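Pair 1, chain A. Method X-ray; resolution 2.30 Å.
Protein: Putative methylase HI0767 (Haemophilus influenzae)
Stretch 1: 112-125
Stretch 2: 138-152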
# COMPACT_ATOMS: atom_id res chain seq x y z
N SER A 112 11.48 -5.40 5.85
CA SER A 112 10.16 -5.72 6.36
C SER A 112 9.65 -4.37 6.85
O SER A 112 10.41 -3.60 7.44
CB SER A 112 10.25 -6.65 7.56
OG SER A 112 9.03 -6.61 8.29
N SER A 113 8.38 -4.07 6.60
CA SER A 113 7.83 -2.80 7.05
C SER A 113 7.80 -2.74 8.57
O SER A 113 7.80 -1.65 9.15
CB SER A 113 6.42 -2.61 6.50
OG SER A 113 6.47 -1.97 5.24
N LEU A 114 7.78 -3.90 9.21
CA LEU A 114 7.75 -3.93 10.67
C LEU A 114 8.99 -3.28 11.26
O LEU A 114 8.95 -2.75 12.37
CB LEU A 114 7.62 -5.38 11.16
CG LEU A 114 6.30 -6.04 10.73
CD1 LEU A 114 6.28 -7.50 11.16
CD2 LEU A 114 5.13 -5.27 11.33
N ASP A 115 10.10 -3.32 10.53
CA ASP A 115 11.32 -2.70 11.03
C ASP A 115 11.60 -1.38 10.35
O ASP A 115 12.04 -0.43 10.99
CB ASP A 115 12.53 -3.65 10.88
CG ASP A 115 12.51 -4.78 11.90
OD1 ASP A 115 12.19 -4.52 13.08
OD2 ASP A 115 12.81 -5.94 11.53
N PHE A 116 11.34 -1.32 9.05
CA PHE A 116 11.56 -0.09 8.29
C PHE A 116 10.81 1.09 8.91
O PHE A 116 11.35 2.18 9.05
CB PHE A 116 11.09 -0.29 6.83
CG PHE A 116 10.95 0.99 6.04
CD1 PHE A 116 9.70 1.55 5.80
CD2 PHE A 116 12.07 1.62 5.50
CE1 PHE A 116 9.56 2.70 5.02
CE2 PHE A 116 11.94 2.78 4.71
CZ PHE A 116 10.68 3.31 4.47
N LEU A 117 9.55 0.85 9.28
CA LEU A 117 8.70 1.88 9.87
C LEU A 117 9.04 2.28 11.31
O LEU A 117 8.40 3.17 11.86
CB LEU A 117 7.22 1.44 9.80
CG LEU A 117 6.59 1.23 8.41
CD1 LEU A 117 5.18 0.71 8.57
CD2 LEU A 117 6.58 2.55 7.63
N LYS A 118 10.03 1.64 11.93
CA LYS A 118 10.40 2.00 13.30
C LYS A 118 11.27 3.25 13.34
O LYS A 118 11.51 3.82 14.40
CB LYS A 118 11.16 0.86 13.99
CG LYS A 118 10.33 -0.37 14.29
CD LYS A 118 11.21 -1.46 14.90
CE LYS A 118 10.39 -2.70 15.22
NZ LYS A 118 9.32 -2.37 16.18
N GLN A 119 11.74 3.68 12.17
CA GLN A 119 12.57 4.87 12.07
C GLN A 119 11.74 6.16 12.09
O GLN A 119 11.01 6.44 11.15
CB GLN A 119 13.39 4.78 10.77
CG GLN A 119 14.26 5.98 10.49
CD GLN A 119 15.00 5.84 9.19
OE1 GLN A 119 16.07 5.21 9.12
NE2 GLN A 119 14.44 6.40 8.13
N PRO A 120 11.84 6.96 13.18
CA PRO A 120 11.10 8.22 13.33
C PRO A 120 11.38 9.21 12.21
O PRO A 120 12.52 9.59 11.99
CB PRO A 120 11.58 8.75 14.69
CG PRO A 120 11.87 7.49 15.46
CD PRO A 120 12.58 6.64 14.42
N GLN A 121 10.34 9.62 11.49
CA GLN A 121 10.55 10.55 10.39
C GLN A 121 10.36 12.02 10.75
O GLN A 121 9.44 12.38 11.49
CB GLN A 121 9.62 10.17 9.22
CG GLN A 121 9.86 8.77 8.68
CD GLN A 121 11.32 8.54 8.28
OE1 GLN A 121 11.85 9.20 7.39
NE2 GLN A 121 11.97 7.59 8.95
N ASN A 122 11.23 12.88 10.23
CA ASN A 122 11.15 14.31 10.50
C ASN A 122 10.01 14.92 9.72
O ASN A 122 9.46 15.94 10.12
CB ASN A 122 12.42 15.03 10.07
CG ASN A 122 13.63 14.49 10.74
OD1 ASN A 122 13.55 13.96 11.85
ND2 ASN A 122 14.78 14.61 10.08
N GLN A 123 9.67 14.29 8.60
CA GLN A 123 8.62 14.78 7.72
C GLN A 123 7.80 13.61 7.19
O GLN A 123 8.36 12.57 6.87
CB GLN A 123 9.27 15.54 6.57
CG GLN A 123 8.35 16.38 5.74
CD GLN A 123 9.13 17.29 4.81
OE1 GLN A 123 9.96 18.09 5.25
NE2 GLN A 123 8.86 17.17 3.51
N PRO A 124 6.47 13.76 7.09
CA PRO A 124 5.63 12.67 6.58
C PRO A 124 6.05 12.28 5.16
O PRO A 124 6.61 13.09 4.43
CB PRO A 124 4.22 13.27 6.62
CG PRO A 124 4.31 14.28 7.72
CD PRO A 124 5.65 14.92 7.48
N HIS A 125 5.79 11.04 4.76
CA HIS A 125 6.17 10.61 3.42
C HIS A 125 5.01 10.12 2.56
O HIS A 125 5.07 10.20 1.34
CB HIS A 125 7.18 9.46 3.45
CG HIS A 125 8.49 9.80 4.08
ND1 HIS A 125 9.63 9.05 3.89
CD2 HIS A 125 8.85 10.80 4.94
CE1 HIS A 125 10.63 9.56 4.59
NE2 HIS A 125 10.18 10.62 5.23
N ASN A 138 -0.92 -10.34 14.06
CA ASN A 138 -1.15 -8.94 14.39
C ASN A 138 -0.14 -8.04 13.68
O ASN A 138 0.28 -7.02 14.22
CB ASN A 138 -1.08 -8.73 15.90
N LEU A 139 0.25 -8.42 12.47
CA LEU A 139 1.22 -7.65 11.71
C LEU A 139 0.68 -6.32 11.19
O LEU A 139 1.35 -5.29 11.28
CB LEU A 139 1.76 -8.50 10.56
CG LEU A 139 2.43 -9.78 11.09
CD1 LEU A 139 2.94 -10.63 9.95
CD2 LEU A 139 3.56 -9.40 12.04
N ALA A 140 -0.54 -6.34 10.66
CA ALA A 140 -1.15 -5.12 10.16
C ALA A 140 -1.29 -4.15 11.34
O ALA A 140 -1.09 -2.95 11.18
CB ALA A 140 -2.51 -5.42 9.53
N GLU A 141 -1.63 -4.68 12.51
CA GLU A 141 -1.79 -3.86 13.70
C GLU A 141 -0.46 -3.21 14.09
O GLU A 141 -0.41 -2.02 14.42
CB GLU A 141 -2.33 -4.70 14.85
N GLN A 142 0.61 -4.00 14.06
CA GLN A 142 1.93 -3.47 14.39
C GLN A 142 2.32 -2.33 13.43
O GLN A 142 2.83 -1.29 13.85
CB GLN A 142 2.97 -4.59 14.32
CG GLN A 142 2.80 -5.69 15.38
CD GLN A 142 3.80 -6.83 15.20
OE1 GLN A 142 5.02 -6.61 15.18
NE2 GLN A 142 3.28 -8.06 15.07
N ALA A 143 2.08 -2.54 12.14
CA ALA A 143 2.40 -1.53 11.14
C ALA A 143 1.60 -0.25 11.37
O ALA A 143 2.15 0.86 11.26
CB ALA A 143 2.11 -2.07 9.75
N ILE A 144 0.31 -0.40 11.68
CA ILE A 144 -0.55 0.75 11.92
C ILE A 144 0.08 1.60 13.01
O ILE A 144 0.29 2.80 12.85
CB ILE A 144 -1.96 0.32 12.41
CG1 ILE A 144 -2.66 -0.53 11.35
CG2 ILE A 144 -2.80 1.54 12.75
CD1 ILE A 144 -2.78 0.14 10.02
N SER A 145 0.37 0.95 14.14
CA SER A 145 0.97 1.62 15.27
C SER A 145 2.21 2.41 14.88
O SER A 145 2.36 3.56 15.26
CB SER A 145 1.32 0.59 16.35
OG SER A 145 2.33 1.10 17.20
N LEU A 146 3.10 1.79 14.11
CA LEU A 146 4.32 2.46 13.68
C LEU A 146 4.07 3.65 12.75
O LEU A 146 4.70 4.69 12.88
CB LEU A 146 5.25 1.44 13.02
CG LEU A 146 5.69 0.30 13.95
CD1 LEU A 146 6.41 -0.79 13.15
CD2 LEU A 146 6.60 0.85 15.05
N LEU A 147 3.15 3.49 11.80
CA LEU A 147 2.83 4.59 10.90
C LEU A 147 2.48 5.82 11.73
O LEU A 147 3.00 6.91 11.50
CB LEU A 147 1.63 4.24 10.01
CG LEU A 147 1.90 3.33 8.81
CD1 LEU A 147 0.57 2.96 8.17
CD2 LEU A 147 2.81 4.03 7.81
N CYS A 148 1.60 5.63 12.71
CA CYS A 148 1.16 6.71 13.60
C CYS A 148 2.27 7.21 14.52
O CYS A 148 2.48 8.41 14.65
CB CYS A 148 -0.00 6.24 14.47
SG CYS A 148 -1.62 6.42 13.72
N GLU A 149 2.94 6.27 15.15
CA GLU A 149 4.01 6.59 16.09
C GLU A 149 5.15 7.37 15.48
O GLU A 149 5.63 8.32 16.06
CB GLU A 149 4.56 5.29 16.67
CG GLU A 149 4.61 5.26 18.18
CD GLU A 149 4.57 3.84 18.72
OE1 GLU A 149 5.50 3.05 18.41
OE2 GLU A 149 3.60 3.50 19.43
N ASN A 150 5.58 6.97 14.28
CA ASN A 150 6.73 7.62 13.68
C ASN A 150 6.57 8.64 12.57
O ASN A 150 7.43 8.75 11.70
CB ASN A 150 7.75 6.54 13.30
CG ASN A 150 8.19 5.71 14.51
OD1 ASN A 150 8.62 6.26 15.52
ND2 ASN A 150 8.07 4.39 14.41
N ASN A 151 5.47 9.39 12.61
CA ASN A 151 5.27 10.50 11.68
C ASN A 151 5.44 10.15 10.20
O ASN A 151 6.12 10.87 9.47
CB ASN A 151 6.28 11.60 12.09
CG ASN A 151 5.95 12.96 11.51
OD1 ASN A 151 4.79 13.36 11.46
ND2 ASN A 151 6.98 13.70 11.10
N TRP A 152 4.81 9.07 9.75
CA TRP A 152 4.94 8.65 8.36
C TRP A 152 3.86 9.18 7.45
O TRP A 152 4.09 9.37 6.25
CB TRP A 152 4.90 7.12 8.26
CG TRP A 152 6.10 6.45 8.76
CD1 TRP A 152 6.28 5.89 9.99
CD2 TRP A 152 7.34 6.28 8.05
NE1 TRP A 152 7.55 5.38 10.09
CE2 TRP A 152 8.22 5.60 8.92
CE3 TRP A 152 7.78 6.63 6.77
CZ2 TRP A 152 9.52 5.27 8.55
CZ3 TRP A 152 9.08 6.30 6.39
CH2 TRP A 152 9.94 5.63 7.29

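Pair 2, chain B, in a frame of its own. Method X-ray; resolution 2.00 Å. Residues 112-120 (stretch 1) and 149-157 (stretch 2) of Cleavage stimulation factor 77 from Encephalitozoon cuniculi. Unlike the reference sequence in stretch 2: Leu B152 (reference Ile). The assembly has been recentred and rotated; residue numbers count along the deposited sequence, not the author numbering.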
# COMPACT_ATOMS: atom_id res chain seq x y z
N TYR B 112 -54.03 -19.33 -20.80
CA TYR B 112 -52.81 -20.07 -21.15
C TYR B 112 -51.86 -19.22 -21.95
O TYR B 112 -50.66 -19.49 -21.96
CB TYR B 112 -53.14 -21.30 -21.99
CG TYR B 112 -53.61 -22.53 -21.23
CD1 TYR B 112 -54.91 -22.97 -21.37
CD2 TYR B 112 -52.75 -23.25 -20.40
CE1 TYR B 112 -55.36 -24.08 -20.70
CE2 TYR B 112 -53.20 -24.37 -19.72
CZ TYR B 112 -54.52 -24.78 -19.87
OH TYR B 112 -55.05 -25.89 -19.23
N MET B 113 -52.37 -18.10 -22.52
CA MET B 113 -51.65 -17.39 -23.58
C MET B 113 -50.52 -16.55 -23.01
O MET B 113 -49.40 -16.56 -23.53
CB MET B 113 -52.62 -16.50 -24.38
CG MET B 113 -52.94 -17.03 -25.76
SD MET B 113 -51.59 -17.99 -26.47
CE MET B 113 -50.75 -16.74 -27.45
N ARG B 114 -50.81 -15.82 -21.94
CA ARG B 114 -49.88 -14.81 -21.42
C ARG B 114 -49.43 -15.16 -20.01
O ARG B 114 -48.91 -14.30 -19.29
CB ARG B 114 -50.53 -13.43 -21.45
CG ARG B 114 -50.95 -12.96 -22.83
CD ARG B 114 -51.10 -11.45 -22.88
NE ARG B 114 -52.45 -11.02 -22.54
CZ ARG B 114 -52.88 -9.77 -22.62
NH1 ARG B 114 -52.06 -8.81 -23.03
NH2 ARG B 114 -54.13 -9.47 -22.29
N ALA B 115 -49.64 -16.41 -19.61
CA ALA B 115 -48.68 -17.11 -18.77
C ALA B 115 -47.49 -17.61 -19.58
O ALA B 115 -46.34 -17.39 -19.21
CB ALA B 115 -49.36 -18.27 -18.04
N LEU B 116 -47.78 -18.30 -20.68
CA LEU B 116 -46.76 -18.64 -21.66
C LEU B 116 -45.81 -17.47 -22.01
O LEU B 116 -44.68 -17.70 -22.45
CB LEU B 116 -47.42 -19.24 -22.92
CG LEU B 116 -47.79 -20.73 -22.84
CD1 LEU B 116 -48.76 -21.16 -23.92
CD2 LEU B 116 -46.56 -21.58 -22.91
N GLN B 117 -46.24 -16.23 -21.78
CA GLN B 117 -45.36 -15.08 -21.95
C GLN B 117 -44.57 -14.70 -20.70
O GLN B 117 -43.84 -13.69 -20.69
CB GLN B 117 -46.13 -13.85 -22.47
CG GLN B 117 -45.98 -13.61 -23.97
CD GLN B 117 -47.14 -12.82 -24.57
OE1 GLN B 117 -47.90 -12.16 -23.84
NE2 GLN B 117 -47.27 -12.87 -25.90
N THR B 118 -44.70 -15.49 -19.63
CA THR B 118 -43.90 -15.28 -18.41
C THR B 118 -42.92 -16.43 -18.09
O THR B 118 -43.30 -17.61 -18.02
CB THR B 118 -44.75 -14.91 -17.17
OG1 THR B 118 -45.49 -16.07 -16.72
CG2 THR B 118 -45.69 -13.72 -17.48
N PRO B 119 -41.63 -16.09 -17.93
CA PRO B 119 -40.67 -17.09 -17.47
C PRO B 119 -41.09 -17.52 -16.06
O PRO B 119 -41.25 -16.66 -15.18
CB PRO B 119 -39.34 -16.32 -17.45
CG PRO B 119 -39.56 -15.11 -18.29
CD PRO B 119 -41.00 -14.77 -18.15
N MET B 120 -41.31 -18.83 -15.87
CA MET B 120 -41.76 -19.36 -14.59
C MET B 120 -41.36 -20.82 -14.46
O MET B 120 -41.09 -21.47 -15.47
CB MET B 120 -43.29 -19.24 -14.45
CG MET B 120 -44.11 -19.97 -15.53
SD MET B 120 -45.82 -20.25 -15.01
CE MET B 120 -46.44 -18.60 -15.04
N THR B 149 -47.49 -19.83 -31.92
CA THR B 149 -47.38 -19.60 -30.47
C THR B 149 -46.14 -20.26 -29.82
O THR B 149 -45.69 -19.82 -28.74
CB THR B 149 -48.71 -19.95 -29.69
OG1 THR B 149 -48.50 -19.81 -28.27
CG2 THR B 149 -49.20 -21.38 -30.01
N LEU B 150 -45.60 -21.29 -30.47
CA LEU B 150 -44.41 -22.01 -29.99
C LEU B 150 -43.18 -21.09 -29.77
O LEU B 150 -42.54 -21.20 -28.74
CB LEU B 150 -44.08 -23.24 -30.84
CG LEU B 150 -42.84 -24.04 -30.39
CD1 LEU B 150 -42.91 -24.39 -28.92
CD2 LEU B 150 -42.66 -25.29 -31.22
N PRO B 151 -42.87 -20.18 -30.73
CA PRO B 151 -41.87 -19.14 -30.46
C PRO B 151 -41.95 -18.49 -29.08
O PRO B 151 -40.92 -18.38 -28.40
CB PRO B 151 -42.16 -18.10 -31.56
CG PRO B 151 -42.52 -18.98 -32.74
CD PRO B 151 -43.35 -20.10 -32.13
N LEU B 152 -43.15 -18.08 -28.68
CA LEU B 152 -43.33 -17.29 -27.47
C LEU B 152 -42.97 -18.05 -26.20
O LEU B 152 -42.23 -17.53 -25.34
CB LEU B 152 -44.74 -16.68 -27.40
CG LEU B 152 -45.06 -15.71 -28.56
CD1 LEU B 152 -46.59 -15.47 -28.72
CD2 LEU B 152 -44.29 -14.39 -28.43
N PHE B 153 -43.48 -19.28 -26.10
CA PHE B 153 -43.13 -20.20 -25.02
C PHE B 153 -41.62 -20.49 -24.98
O PHE B 153 -41.00 -20.37 -23.93
CB PHE B 153 -43.95 -21.49 -25.15
CG PHE B 153 -43.27 -22.73 -24.57
CD1 PHE B 153 -43.39 -23.04 -23.22
CD2 PHE B 153 -42.53 -23.59 -25.40
CE1 PHE B 153 -42.77 -24.19 -22.69
CE2 PHE B 153 -41.91 -24.72 -24.88
CZ PHE B 153 -42.04 -25.03 -23.52
N GLN B 154 -41.05 -20.88 -26.12
CA GLN B 154 -39.62 -21.20 -26.21
C GLN B 154 -38.80 -20.09 -25.60
O GLN B 154 -37.91 -20.36 -24.80
CB GLN B 154 -39.18 -21.37 -27.67
CG GLN B 154 -39.52 -22.70 -28.30
CD GLN B 154 -39.23 -22.72 -29.80
OE1 GLN B 154 -39.07 -21.67 -30.45
NE2 GLN B 154 -39.15 -23.92 -30.37
N SER B 155 -39.11 -18.85 -26.01
CA SER B 155 -38.50 -17.61 -25.49
C SER B 155 -38.63 -17.46 -23.97
O SER B 155 -37.64 -17.18 -23.28
CB SER B 155 -39.10 -16.40 -26.22
OG SER B 155 -38.68 -15.16 -25.67
N SER B 156 -39.84 -17.65 -23.44
CA SER B 156 -40.06 -17.57 -22.00
C SER B 156 -39.42 -18.75 -21.22
O SER B 156 -39.14 -18.63 -20.02
CB SER B 156 -41.56 -17.43 -21.70
OG SER B 156 -42.04 -16.18 -22.14
N PHE B 157 -39.16 -19.86 -21.90
CA PHE B 157 -38.45 -21.00 -21.27
C PHE B 157 -36.91 -20.80 -21.27
O PHE B 157 -36.24 -21.16 -20.29
CB PHE B 157 -38.84 -22.32 -21.95
CG PHE B 157 -38.20 -23.55 -21.33
CD1 PHE B 157 -38.81 -24.19 -20.26
CD2 PHE B 157 -37.02 -24.08 -21.85
CE1 PHE B 157 -38.25 -25.35 -19.70
CE2 PHE B 157 -36.45 -25.24 -21.32
CZ PHE B 157 -37.05 -25.87 -20.24

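In both pairs a short turn-forming segment lies against one side of a helix, and the two backbones superpose with an RMSD of 1.0 Å over 14 central residues. The turn is type I in each, from Phe A116 to Gln A119 in pair 1 and from Ala B115 to Thr B118 in pair 2, and these residues fall together one for one. Each segment then runs into a proline: Pro A120 matches Pro B119, and each comes close to the same position of the second stretch, with CA of Pro A120 4.4 Å from CA of Asn A150 and CA of Pro B119 4.6 Å from CA of Ser B156.

The clearest shared rule is a leucine in the turn whose carbonyl receives a polar side chain from the second stretch. Leu A117 and Leu B116 coincide to 0.5 Å at CA, with their side-chain centres 0.7 Å apart and both in the m, t rotamer. In pair 1, Asn A150 ND2 donates to Leu A117 O at 2.8 Å; in pair 2, Ser B156 OG donates to Leu B116 O at 3.1 Å. The amide and the hydroxyl thus do the same job from matched positions, both with chi1 in m. In pair 1 Trp A152 NE1 also donates to Leu A117 O, at 3.0 Å.

The same leucine also packs on the helix. Leu A117 CD2 lies 4.1 Å from Leu A147 CD2, and Leu A117 CB lies 3.8 Å from Leu A146 CB. In pair 2, Phe B153 takes the place of Leu A147, and the end of its side chain leads away from the turn; Leu B116 CD2 packs at 3.4 Å on Phe B153 CB and at 3.5 Å on Phe B153 CD1, at the near end of the side chain. Leu B152, which differs from the reference sequence, matches Leu A146; it is approached by Gln B117, whose NE2 lies 3.9 Å from Leu B152 CD1, much as Lys A118 CG lies 4.0 Å from Leu A146 CD2. Both start away from the other stretch; Lys A118 touches the leucine closest with its CG, Gln B117 with its amide end.

Three residues before the leucine, Leu A114 and Met B113 have side-chain centres 1.2 Å apart. Leu A114 CD1 reaches Leu A139 CD2 at 3.4 Å. Met B113 CE ends 3.9 Å from Thr B149 OG1, a buried oxygen without a partner in the model.

Past the proline, pair 1 continues with Gln A121 N donating to Asn A150 O at 3.0 Å, Asn A151 ND2 to Gln A121 O at 2.8 Å, and His A125 N to Trp A152 O at 2.8 Å. The indole is held between Leu A117 CD2 over one face and Gln A121 over the opposite face. In pair 2, Pro B119 CA approaches Ser B156 O at 3.3 Å. The longer stretches of pair 1 bury 926 Å² between them, the shorter ones of pair 2 411 Å².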